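PDB 3HJ9: oxidoreductase from Ralstonia eutropha, which probably acts as an FMN-dependent oxidoreductase of the nitroreductase family and binds flavin mononucleotide. Local coordinates for residues T84-I94 / F159-N170; G179-R190 / E204-A214. All coordinates share one frame; numbering follows the deposited sequence.

Contact 1 packs segment 84-94, the loop leading into strand 94-100, on helix 156-177. Contact 2 pairs strand 181-185 with strand 203-212 in the antiparallel sheet of the same chain. Both segments of contact 1 precede those of contact 2 in the chain, and strand 181-185 is the next strand after the helix. The two centres lie about 15 Å apart. The contacts touch directly: Ala164 of the helix packs on Leu207 of the strand, and the amide of Gln209 probably bonds to the carbonyl of Ala168. Each contact reaches a different FMN molecule, and both reach the second subunit. Each flavin site is therefore built from both chains, one giving the loop and helix, the other the strand edge.

Contact 1: residues T84-I94 / F159-N170; sequences TAPSPYGETVI and FSAAAAGAMAEN. With FMN (flavin mononucleotide), chain F.
Ile94 and selenomethionine Met167 run past each other in opposite directions. CG2 of Ile94 lies 3.5 Å from SE of Met167. A bend at chi3 (94°) carries CE of Met167 to the backbone O of Ile94, near CG2. Further back on the same chain, CG of Met167 presses on CB of Ala85 at 3.4 Å, a tight carbon pair. The CG1 branch of Ile94 points instead to the helix backbone. Its CD1 lies 3.7 Å from Ser160 O and beside CB of Ala164. CB of Ala163 faces both CG2 of Val93 and CG1 of Ile94, each 4.0 Å away. Pro88 slides past Phe159, with its CB 3.7 Å from CD2 of the ring, obliquely to the ring plane. One face of that ring carries C6 of FMN, off-centre toward the rim. At the far end ND2 of Asn170 gives a weak hydrogen bond to Thr84 O (3.2 Å); ND2 also bonds to Ala71 O. The loop binds the cofactor directly, as Ser87 N donates to O3' of FMN at 3.3 Å. The chemistry is mostly apolar, and small alanines let the loop lie close to the helix while its backbone faces the flavin ribityl chain.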
loop_
_atom_site.group_PDB
_atom_site.type_symbol
_atom_site.label_atom_id
_atom_site.label_comp_id
_atom_site.label_asym_id
_atom_site.label_seq_id
_atom_site.Cartn_x
_atom_site.Cartn_y
_atom_site.Cartn_z
ATOM N N THR A 84 3.598 1.591 11.612
ATOM C CA THR A 84 3.176 0.311 11.058
ATOM C C THR A 84 3.328 0.264 9.544
ATOM O O THR A 84 3.360 -0.824 9.013
ATOM C CB THR A 84 1.703 0.003 11.413
ATOM O OG1 THR A 84 0.932 1.132 11.032
ATOM C CG2 THR A 84 1.544 -0.265 12.951
ATOM N N ALA A 85 3.443 1.427 8.878
ATOM C CA ALA A 85 3.588 1.557 7.415
ATOM C C ALA A 85 4.827 2.412 7.112
ATOM O O ALA A 85 5.191 3.315 7.897
ATOM C CB ALA A 85 2.331 2.191 6.801
ATOM N N PRO A 86 5.494 2.132 5.987
ATOM C CA PRO A 86 6.669 2.923 5.633
ATOM C C PRO A 86 6.316 4.349 5.175
ATOM O O PRO A 86 5.145 4.684 4.931
ATOM C CB PRO A 86 7.283 2.115 4.494
ATOM C CG PRO A 86 6.059 1.510 3.825
ATOM C CD PRO A 86 5.150 1.160 4.931
ATOM N N SER A 87 7.336 5.178 5.104
ATOM C CA SER A 87 7.198 6.555 4.595
ATOM C C SER A 87 8.547 7.056 4.094
ATOM O O SER A 87 9.531 6.791 4.745
ATOM C CB SER A 87 6.644 7.498 5.679
ATOM O OG SER A 87 7.582 7.677 6.736
ATOM N N PRO A 88 8.586 7.818 2.975
ATOM C CA PRO A 88 9.849 8.314 2.404
ATOM C C PRO A 88 10.655 9.147 3.415
ATOM O O PRO A 88 10.074 9.984 4.114
ATOM C CB PRO A 88 9.380 9.169 1.214
ATOM C CG PRO A 88 8.058 9.593 1.578
ATOM C CD PRO A 88 7.433 8.442 2.298
ATOM N N TYR A 89 11.952 8.853 3.534
ATOM C CA TYR A 89 12.850 9.507 4.520
ATOM C C TYR A 89 12.397 9.437 6.003
ATOM O O TYR A 89 12.905 10.168 6.832
ATOM C CB TYR A 89 13.109 11.000 4.169
ATOM C CG TYR A 89 13.970 11.321 2.978
ATOM C CD1 TYR A 89 15.148 10.615 2.708
ATOM C CD2 TYR A 89 13.703 12.464 2.206
ATOM C CE1 TYR A 89 15.970 10.973 1.627
ATOM C CE2 TYR A 89 14.516 12.839 1.138
ATOM C CZ TYR A 89 15.649 12.094 0.857
ATOM O OH TYR A 89 16.423 12.450 -0.205
ATOM N N GLY A 90 11.441 8.579 6.350
ATOM C CA GLY A 90 10.909 8.529 7.724
ATOM C C GLY A 90 10.042 9.728 8.134
ATOM O O GLY A 90 9.599 9.786 9.276
ATOM N N GLU A 91 9.800 10.672 7.211
ATOM C CA GLU A 91 8.958 11.853 7.435
ATOM C C GLU A 91 7.543 11.345 7.417
ATOM O O GLU A 91 7.227 10.439 6.664
ATOM C CB GLU A 91 9.084 12.866 6.261
ATOM C CG GLU A 91 10.442 13.523 6.061
ATOM C CD GLU A 91 10.707 14.755 6.947
ATOM O OE1 GLU A 91 9.756 15.456 7.396
ATOM O OE2 GLU A 91 11.904 15.051 7.140
ATOM N N THR A 92 6.682 11.939 8.222
ATOM C CA THR A 92 5.283 11.553 8.248
ATOM C C THR A 92 4.610 12.303 7.112
ATOM O O THR A 92 4.109 13.383 7.313
ATOM C CB THR A 92 4.606 11.910 9.602
ATOM O OG1 THR A 92 5.436 11.480 10.678
ATOM C CG2 THR A 92 3.200 11.245 9.692
ATOM N N VAL A 93 4.600 11.752 5.915
ATOM C CA VAL A 93 4.017 12.475 4.781
ATOM C C VAL A 93 2.478 12.407 4.749
ATOM O O VAL A 93 1.847 13.338 4.242
ATOM C CB VAL A 93 4.663 12.068 3.429
ATOM C CG1 VAL A 93 6.188 12.385 3.493
ATOM C CG2 VAL A 93 4.354 10.573 3.049
ATOM N N ILE A 94 1.897 11.347 5.317
ATOM C CA ILE A 94 0.461 11.127 5.351
ATOM C C ILE A 94 -0.089 11.225 6.785
ATOM O O ILE A 94 0.441 10.598 7.681
ATOM C CB ILE A 94 0.089 9.726 4.747
ATOM C CG1 ILE A 94 0.449 9.649 3.248
ATOM C CG2 ILE A 94 -1.382 9.386 4.920
ATOM C CD1 ILE A 94 -0.292 10.676 2.329
ATOM N N PHE A 159 5.319 9.031 -4.083
ATOM C CA PHE A 159 5.646 8.760 -2.661
ATOM C C PHE A 159 4.429 8.890 -1.755
ATOM O O PHE A 159 4.202 8.021 -0.915
ATOM C CB PHE A 159 6.774 9.660 -2.207
ATOM C CG PHE A 159 8.139 9.306 -2.761
ATOM C CD1 PHE A 159 8.349 8.329 -3.754
ATOM C CD2 PHE A 159 9.213 10.056 -2.365
ATOM C CE1 PHE A 159 9.583 8.063 -4.243
ATOM C CE2 PHE A 159 10.492 9.803 -2.891
ATOM C CZ PHE A 159 10.676 8.794 -3.808
ATOM N N SER A 160 3.634 9.938 -1.951
ATOM C CA SER A 160 2.383 10.156 -1.193
ATOM C C SER A 160 1.386 9.033 -1.405
ATOM O O SER A 160 0.865 8.467 -0.443
ATOM C CB SER A 160 1.687 11.438 -1.634
ATOM O OG SER A 160 2.501 12.540 -1.390
ATOM N N ALA A 161 1.132 8.715 -2.682
ATOM C CA ALA A 161 0.171 7.655 -3.086
ATOM C C ALA A 161 0.618 6.262 -2.608
ATOM O O ALA A 161 -0.209 5.509 -2.136
ATOM C CB ALA A 161 -0.048 7.653 -4.638
ATOM N N ALA A 162 1.918 5.948 -2.705
ATOM C CA ALA A 162 2.469 4.649 -2.239
ATOM C C ALA A 162 2.341 4.482 -0.721
ATOM O O ALA A 162 1.840 3.435 -0.251
ATOM C CB ALA A 162 3.935 4.456 -2.669
ATOM N N ALA A 163 2.744 5.525 0.024
ATOM C CA ALA A 163 2.601 5.595 1.503
ATOM C C ALA A 163 1.137 5.442 1.890
ATOM O O ALA A 163 0.825 4.580 2.709
ATOM C CB ALA A 163 3.166 6.927 2.061
ATOM N N ALA A 164 0.247 6.235 1.272
ATOM C CA ALA A 164 -1.206 6.107 1.511
ATOM C C ALA A 164 -1.761 4.694 1.159
ATOM O O ALA A 164 -2.557 4.119 1.926
ATOM C CB ALA A 164 -1.991 7.202 0.810
ATOM N N GLY A 165 -1.268 4.127 0.048
ATOM C CA GLY A 165 -1.619 2.781 -0.357
ATOM C C GLY A 165 -1.252 1.707 0.661
ATOM O O GLY A 165 -2.015 0.793 0.904
ATOM N N ALA A 166 -0.040 1.806 1.202
ATOM C CA ALA A 166 0.474 0.884 2.215
ATOM C C ALA A 166 -0.357 0.966 3.468
ATOM O O ALA A 166 -0.733 -0.056 4.029
ATOM C CB ALA A 166 1.903 1.197 2.537
HETATM N N MSE A 167 -0.687 2.190 3.870
HETATM C CA MSE A 167 -1.466 2.420 5.085
HETATM C C MSE A 167 -2.891 1.930 4.902
HETATM O O MSE A 167 -3.467 1.283 5.803
HETATM C CB MSE A 167 -1.465 3.899 5.459
HETATM C CG MSE A 167 -0.080 4.378 5.773
HETATM SE SE MSE A 167 0.026 6.319 5.695
HETATM C CE MSE A 167 -0.272 6.737 7.527
ATOM N N ALA A 168 -3.440 2.209 3.726
ATOM C CA ALA A 168 -4.787 1.698 3.363
ATOM C C ALA A 168 -4.737 0.164 3.284
ATOM O O ALA A 168 -5.737 -0.487 3.592
ATOM C CB ALA A 168 -5.258 2.278 2.026
ATOM N N GLU A 169 -3.580 -0.424 2.896
ATOM C CA GLU A 169 -3.480 -1.895 2.831
ATOM C C GLU A 169 -3.474 -2.521 4.230
ATOM O O GLU A 169 -4.107 -3.555 4.448
ATOM C CB GLU A 169 -2.271 -2.354 2.006
ATOM C CG GLU A 169 -2.208 -3.844 1.751
ATOM C CD GLU A 169 -3.379 -4.409 0.945
ATOM O OE1 GLU A 169 -4.264 -3.636 0.501
ATOM O OE2 GLU A 169 -3.402 -5.656 0.745
ATOM N N ASN A 170 -2.750 -1.904 5.171
ATOM C CA ASN A 170 -2.807 -2.332 6.560
ATOM C C ASN A 170 -4.267 -2.332 7.048
ATOM O O ASN A 170 -4.676 -3.255 7.743
ATOM C CB ASN A 170 -1.990 -1.420 7.487
ATOM C CG ASN A 170 -0.493 -1.591 7.332
ATOM O OD1 ASN A 170 -0.028 -2.469 6.602
ATOM N ND2 ASN A 170 0.276 -0.722 8.010
HETATM N N1 FMN F . 14.372 3.687 1.644
HETATM C C2 FMN F . 15.558 3.719 0.948
HETATM O O2 FMN F . 16.597 3.356 1.481
HETATM N N3 FMN F . 15.574 4.144 -0.375
HETATM C C4 FMN F . 14.435 4.580 -0.998
HETATM O O4 FMN F . 14.509 4.928 -2.195
HETATM C C4A FMN F . 13.234 4.569 -0.298
HETATM N N5 FMN F . 12.067 4.962 -0.935
HETATM C C5A FMN F . 10.841 4.919 -0.308
HETATM C C6 FMN F . 9.700 5.341 -1.020
HETATM C C7 FMN F . 8.443 5.300 -0.399
HETATM C C7M FMN F . 7.232 5.733 -1.164
HETATM C C8 FMN F . 8.335 4.860 0.918
HETATM C C8M FMN F . 7.012 4.807 1.625
HETATM C C9 FMN F . 9.461 4.445 1.619
HETATM C C9A FMN F . 10.759 4.464 1.031
HETATM N N10 FMN F . 11.951 4.062 1.691
HETATM C C10 FMN F . 13.189 4.111 1.031
HETATM C "C1'" FMN F . 11.924 3.534 3.089
HETATM C "C2'" FMN F . 11.769 4.597 4.139
HETATM O "O2'" FMN F . 12.988 5.288 4.204
HETATM C "C3'" FMN F . 11.391 3.981 5.484
HETATM O "O3'" FMN F . 10.116 3.433 5.325
HETATM C "C4'" FMN F . 11.480 4.992 6.653
HETATM O "O4'" FMN F . 12.832 5.243 6.873
HETATM C "C5'" FMN F . 10.942 4.535 7.996
HETATM O "O5'" FMN F . 11.506 3.278 8.323
HETATM P P FMN F . 10.505 2.034 8.519
HETATM O O1P FMN F . 9.209 2.372 9.208
HETATM O O2P FMN F . 10.073 1.471 7.161
HETATM O O3P FMN F . 11.339 1.015 9.253
#

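Contact 2: residues G179-R190 / E204-A214; sequences GLGAVVRGWLNR and EPILSQTIGRA. With FMN (flavin mononucleotide), chain C.
Arg185 reaches across to Thr210, two residues beyond its strand partner Ser208. Its CB lies 3.6 Å from OG of Ser208 and also near O4 of FMN. CG leaves beside the backbone N (chi1 -45°) and comes near N3 of the flavin. CD passes 3.4 Å from OG1 of Thr210. The chain bends at chi3 (72°); NE and CZ stay near the same OG1, and NH1 donates to it at 3.0 Å. OG1 of Thr210 sits a little out of the guanidinium plane. NH2 forms a salt bridge with Asp130, so Thr210 and Asp130 both hold the guanidinium. Asp138 in turn bonds OG1 of Thr210, in the second shell.

The backbones pair in antiparallel fashion. Gly181, Val183 and Arg185 form hydrogen-bonded pairs with Gly212, Thr210 and Ser208. Beyond strand 181-185, NH1 of Arg190 meets OE2 of Glu204 at 3.0 Å in a salt bridge. The guanidinium and carboxylate planes stand 86° apart, and OE2 is approached from above the carboxylate. Glu157 is a second partner of NH1; OE1 of Glu204 is hydrogen-bonded to His145. A water joins Gly186 O, Ile206 O and Arg190 NH2. At the flavin, Trp187 N donates to O4 of FMN at 3.1 Å, while CG1 of Val184 lies 3.5 Å from C9.

Strand 181-185 is the outermost strand of the sheet within this chain. Strand 203-212 lies between it and strand 137-144, with a classic bulge where Ile206 and Leu207 face Phe141. Leu207 and Gln209 rest on helix 156-177, and Ile211 reaches helix 62-73.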
loop_
_atom_site.group_PDB
_atom_site.type_symbol
_atom_site.label_atom_id
_atom_site.label_comp_id
_atom_site.label_asym_id
_atom_site.label_seq_id
_atom_site.Cartn_x
_atom_site.Cartn_y
_atom_site.Cartn_z
ATOM N N GLY A 179 -13.497 -9.116 10.501
ATOM C CA GLY A 179 -14.828 -9.292 9.917
ATOM C C GLY A 179 -15.512 -8.012 9.454
ATOM O O GLY A 179 -16.743 -7.931 9.462
ATOM N N LEU A 180 -14.725 -7.025 9.033
ATOM C CA LEU A 180 -15.238 -5.747 8.569
ATOM C C LEU A 180 -14.998 -5.615 7.058
ATOM O O LEU A 180 -14.093 -6.234 6.498
ATOM C CB LEU A 180 -14.522 -4.595 9.287
ATOM C CG LEU A 180 -14.725 -4.379 10.788
ATOM C CD1 LEU A 180 -13.793 -3.265 11.306
ATOM C CD2 LEU A 180 -16.207 -4.030 11.070
ATOM N N GLY A 181 -15.830 -4.807 6.411
ATOM C CA GLY A 181 -15.673 -4.460 5.006
ATOM C C GLY A 181 -14.867 -3.173 4.898
ATOM O O GLY A 181 -14.862 -2.340 5.833
ATOM N N ALA A 182 -14.201 -3.003 3.752
ATOM C CA ALA A 182 -13.430 -1.817 3.420
ATOM C C ALA A 182 -13.371 -1.605 1.886
ATOM O O ALA A 182 -13.496 -2.576 1.128
ATOM C CB ALA A 182 -11.982 -1.917 4.018
ATOM N N VAL A 183 -13.214 -0.349 1.446
ATOM C CA VAL A 183 -12.965 -0.045 0.007
ATOM C C VAL A 183 -12.175 1.250 -0.060
ATOM O O VAL A 183 -12.600 2.258 0.532
ATOM C CB VAL A 183 -14.239 -0.024 -0.850
ATOM C CG1 VAL A 183 -15.207 1.054 -0.388
ATOM C CG2 VAL A 183 -13.905 0.157 -2.386
ATOM N N VAL A 184 -10.959 1.182 -0.622
ATOM C CA VAL A 184 -10.127 2.350 -0.846
ATOM C C VAL A 184 -10.732 3.081 -2.072
ATOM O O VAL A 184 -11.260 2.443 -3.011
ATOM C CB VAL A 184 -8.607 1.990 -1.033
ATOM C CG1 VAL A 184 -8.347 1.202 -2.340
ATOM C CG2 VAL A 184 -7.779 3.281 -0.976
ATOM N N ARG A 185 -10.742 4.413 -2.021
ATOM C CA ARG A 185 -11.329 5.252 -3.080
ATOM C C ARG A 185 -10.362 6.371 -3.409
ATOM O O ARG A 185 -9.934 7.119 -2.511
ATOM C CB ARG A 185 -12.685 5.799 -2.669
ATOM C CG ARG A 185 -13.583 4.749 -2.025
ATOM C CD ARG A 185 -14.695 5.368 -1.239
ATOM N NE ARG A 185 -15.715 5.983 -2.056
ATOM C CZ ARG A 185 -16.766 6.641 -1.563
ATOM N NH1 ARG A 185 -16.940 6.771 -0.250
ATOM N NH2 ARG A 185 -17.661 7.165 -2.375
ATOM N N GLY A 186 -10.009 6.447 -4.681
ATOM C CA GLY A 186 -9.074 7.415 -5.237
ATOM C C GLY A 186 -9.735 8.452 -6.089
ATOM O O GLY A 186 -9.092 9.416 -6.456
ATOM N N TRP A 187 -10.993 8.226 -6.466
ATOM C CA TRP A 187 -11.778 9.218 -7.170
ATOM C C TRP A 187 -12.228 10.257 -6.157
ATOM O O TRP A 187 -13.340 10.168 -5.604
ATOM C CB TRP A 187 -12.970 8.592 -7.882
ATOM C CG TRP A 187 -12.609 8.073 -9.208
ATOM C CD1 TRP A 187 -12.131 6.841 -9.517
ATOM C CD2 TRP A 187 -12.704 8.798 -10.430
ATOM N NE1 TRP A 187 -11.958 6.738 -10.881
ATOM C CE2 TRP A 187 -12.303 7.926 -11.466
ATOM C CE3 TRP A 187 -13.129 10.093 -10.755
ATOM C CZ2 TRP A 187 -12.271 8.317 -12.797
ATOM C CZ3 TRP A 187 -13.107 10.491 -12.107
ATOM C CH2 TRP A 187 -12.697 9.601 -13.103
ATOM N N LEU A 188 -11.347 11.239 -5.942
ATOM C CA LEU A 188 -11.567 12.344 -5.007
ATOM C C LEU A 188 -11.523 13.673 -5.728
ATOM O O LEU A 188 -10.626 13.882 -6.527
ATOM C CB LEU A 188 -10.470 12.368 -3.912
ATOM C CG LEU A 188 -10.251 11.138 -3.018
ATOM C CD1 LEU A 188 -9.234 11.532 -1.886
ATOM C CD2 LEU A 188 -11.557 10.613 -2.424
ATOM N N ASN A 189 -12.522 14.533 -5.489
ATOM C CA ASN A 189 -12.459 15.936 -5.877
ATOM C C ASN A 189 -11.610 16.520 -4.729
ATOM O O ASN A 189 -12.130 16.924 -3.670
ATOM C CB ASN A 189 -13.860 16.566 -5.992
ATOM C CG ASN A 189 -13.808 18.003 -6.494
ATOM O OD1 ASN A 189 -12.812 18.720 -6.257
ATOM N ND2 ASN A 189 -14.838 18.417 -7.226
ATOM N N ARG A 190 -10.289 16.527 -4.936
ATOM C CA ARG A 190 -9.361 16.842 -3.843
ATOM C C ARG A 190 -9.543 18.244 -3.266
ATOM O O ARG A 190 -9.587 18.406 -2.050
ATOM C CB ARG A 190 -7.896 16.619 -4.269
ATOM C CG ARG A 190 -7.617 15.228 -4.720
ATOM C CD ARG A 190 -6.194 15.100 -5.110
ATOM N NE ARG A 190 -5.841 13.734 -5.424
ATOM C CZ ARG A 190 -4.609 13.326 -5.750
ATOM N NH1 ARG A 190 -3.602 14.190 -5.822
ATOM N NH2 ARG A 190 -4.374 12.038 -6.012
ATOM N N GLU A 204 -3.160 17.845 1.101
ATOM C CA GLU A 204 -3.906 17.335 -0.053
ATOM C C GLU A 204 -4.470 15.936 0.215
ATOM O O GLU A 204 -3.689 15.027 0.481
ATOM C CB GLU A 204 -2.968 17.262 -1.262
ATOM C CG GLU A 204 -3.621 16.680 -2.527
ATOM C CD GLU A 204 -2.715 16.684 -3.734
ATOM O OE1 GLU A 204 -1.533 16.303 -3.560
ATOM O OE2 GLU A 204 -3.214 17.006 -4.855
ATOM N N PRO A 205 -5.814 15.763 0.153
ATOM C CA PRO A 205 -6.380 14.412 0.248
ATOM C C PRO A 205 -5.916 13.572 -0.944
ATOM O O PRO A 205 -5.982 14.072 -2.068
ATOM C CB PRO A 205 -7.909 14.631 0.164
ATOM C CG PRO A 205 -8.141 16.086 0.260
ATOM C CD PRO A 205 -6.853 16.812 0.025
ATOM N N ILE A 206 -5.420 12.358 -0.689
ATOM C CA ILE A 206 -4.892 11.456 -1.728
ATOM C C ILE A 206 -5.823 10.269 -1.985
ATOM O O ILE A 206 -6.045 9.898 -3.110
ATOM C CB ILE A 206 -3.460 10.885 -1.334
ATOM C CG1 ILE A 206 -2.452 12.009 -1.124
ATOM C CG2 ILE A 206 -2.869 10.052 -2.465
ATOM C CD1 ILE A 206 -2.348 13.002 -2.371
ATOM N N LEU A 207 -6.258 9.618 -0.916
ATOM C CA LEU A 207 -7.183 8.492 -0.956
ATOM C C LEU A 207 -8.109 8.559 0.231
ATOM O O LEU A 207 -7.754 9.140 1.263
ATOM C CB LEU A 207 -6.420 7.159 -0.817
ATOM C CG LEU A 207 -5.398 6.714 -1.839
ATOM C CD1 LEU A 207 -4.627 5.478 -1.280
ATOM C CD2 LEU A 207 -6.063 6.421 -3.205
ATOM N N SER A 208 -9.306 8.012 0.075
ATOM C CA SER A 208 -10.191 7.797 1.213
ATOM C C SER A 208 -10.452 6.275 1.308
ATOM O O SER A 208 -10.088 5.497 0.400
ATOM C CB SER A 208 -11.484 8.597 1.116
ATOM O OG SER A 208 -12.192 8.174 -0.009
ATOM N N GLN A 209 -11.027 5.844 2.426
ATOM C CA GLN A 209 -11.378 4.422 2.596
ATOM C C GLN A 209 -12.596 4.292 3.470
ATOM O O GLN A 209 -12.591 4.737 4.635
ATOM C CB GLN A 209 -10.203 3.670 3.173
ATOM C CG GLN A 209 -10.269 2.127 3.126
ATOM C CD GLN A 209 -8.953 1.519 3.657
ATOM O OE1 GLN A 209 -8.250 2.178 4.437
ATOM N NE2 GLN A 209 -8.606 0.293 3.228
ATOM N N THR A 210 -13.638 3.690 2.901
ATOM C CA THR A 210 -14.936 3.567 3.560
ATOM C C THR A 210 -14.959 2.230 4.276
ATOM O O THR A 210 -14.698 1.221 3.652
ATOM C CB THR A 210 -16.024 3.711 2.534
ATOM O OG1 THR A 210 -15.863 5.006 1.968
ATOM C CG2 THR A 210 -17.401 3.583 3.126
ATOM N N ILE A 211 -15.249 2.251 5.583
ATOM C CA ILE A 211 -15.170 1.068 6.438
ATOM C C ILE A 211 -16.413 0.857 7.292
ATOM O O ILE A 211 -17.010 1.813 7.790
ATOM C CB ILE A 211 -13.886 1.178 7.332
ATOM C CG1 ILE A 211 -12.632 1.088 6.453
ATOM C CG2 ILE A 211 -13.857 0.093 8.453
ATOM C CD1 ILE A 211 -11.316 1.296 7.159
ATOM N N GLY A 212 -16.807 -0.407 7.411
ATOM C CA GLY A 212 -17.887 -0.843 8.272
ATOM C C GLY A 212 -18.157 -2.333 8.161
ATOM O O GLY A 212 -17.456 -3.039 7.407
ATOM N N ARG A 213 -19.137 -2.832 8.921
ATOM C CA ARG A 213 -19.585 -4.206 8.748
ATOM C C ARG A 213 -20.262 -4.277 7.390
ATOM O O ARG A 213 -20.984 -3.362 7.012
ATOM C CB ARG A 213 -20.547 -4.696 9.853
ATOM C CG ARG A 213 -19.825 -5.403 10.987
ATOM C CD ARG A 213 -20.662 -5.748 12.227
ATOM N NE ARG A 213 -20.847 -4.603 13.139
ATOM C CZ ARG A 213 -19.899 -4.044 13.937
ATOM N NH1 ARG A 213 -18.596 -4.455 13.949
ATOM N NH2 ARG A 213 -20.247 -3.014 14.726
ATOM N N ALA A 214 -20.019 -5.369 6.668
ATOM C CA ALA A 214 -20.636 -5.615 5.365
ATOM C C ALA A 214 -22.141 -5.734 5.562
ATOM O O ALA A 214 -22.564 -6.219 6.594
ATOM C CB ALA A 214 -20.072 -6.904 4.719
HETATM N N1 FMN C . -13.232 1.597 -5.744
HETATM C C2 FMN C . -14.299 2.474 -5.811
HETATM O O2 FMN C . -15.453 2.057 -5.687
HETATM N N3 FMN C . -14.053 3.832 -5.998
HETATM C C4 FMN C . -12.758 4.308 -6.160
HETATM O O4 FMN C . -12.598 5.526 -6.324
HETATM C C4A FMN C . -11.675 3.416 -6.097
HETATM N N5 FMN C . -10.375 3.862 -6.240
HETATM C C5A FMN C . -9.306 2.991 -6.100
HETATM C C6 FMN C . -8.024 3.514 -6.219
HETATM C C7 FMN C . -6.913 2.664 -6.107
HETATM C C7M FMN C . -5.529 3.236 -6.237
HETATM C C8 FMN C . -7.086 1.291 -5.895
HETATM C C8M FMN C . -5.895 0.385 -5.801
HETATM C C9 FMN C . -8.385 0.758 -5.793
HETATM C C9A FMN C . -9.515 1.602 -5.894
HETATM N N10 FMN C . -10.832 1.153 -5.776
HETATM C C10 FMN C . -11.913 2.048 -5.889
HETATM C "C1'" FMN C . -11.160 -0.283 -5.469
HETATM C "C2'" FMN C . -11.142 -1.187 -6.673
HETATM O "O2'" FMN C . -12.258 -0.939 -7.504
HETATM C "C3'" FMN C . -11.128 -2.623 -6.167
HETATM O "O3'" FMN C . -9.870 -2.850 -5.567
HETATM C "C4'" FMN C . -11.372 -3.578 -7.351
HETATM O "O4'" FMN C . -12.774 -3.561 -7.597
HETATM C "C5'" FMN C . -10.891 -5.000 -7.101
HETATM O "O5'" FMN C . -11.665 -5.510 -6.017
HETATM P P FMN C . -10.936 -6.094 -4.724
HETATM O O1P FMN C . -9.770 -6.989 -5.054
HETATM O O2P FMN C . -10.418 -4.922 -3.911
HETATM O O3P FMN C . -11.981 -6.887 -3.939
HETATM O O HOH W 1 -18.450 -7.493 7.495
HETATM O O HOH W 2 -6.925 10.796 -5.496
#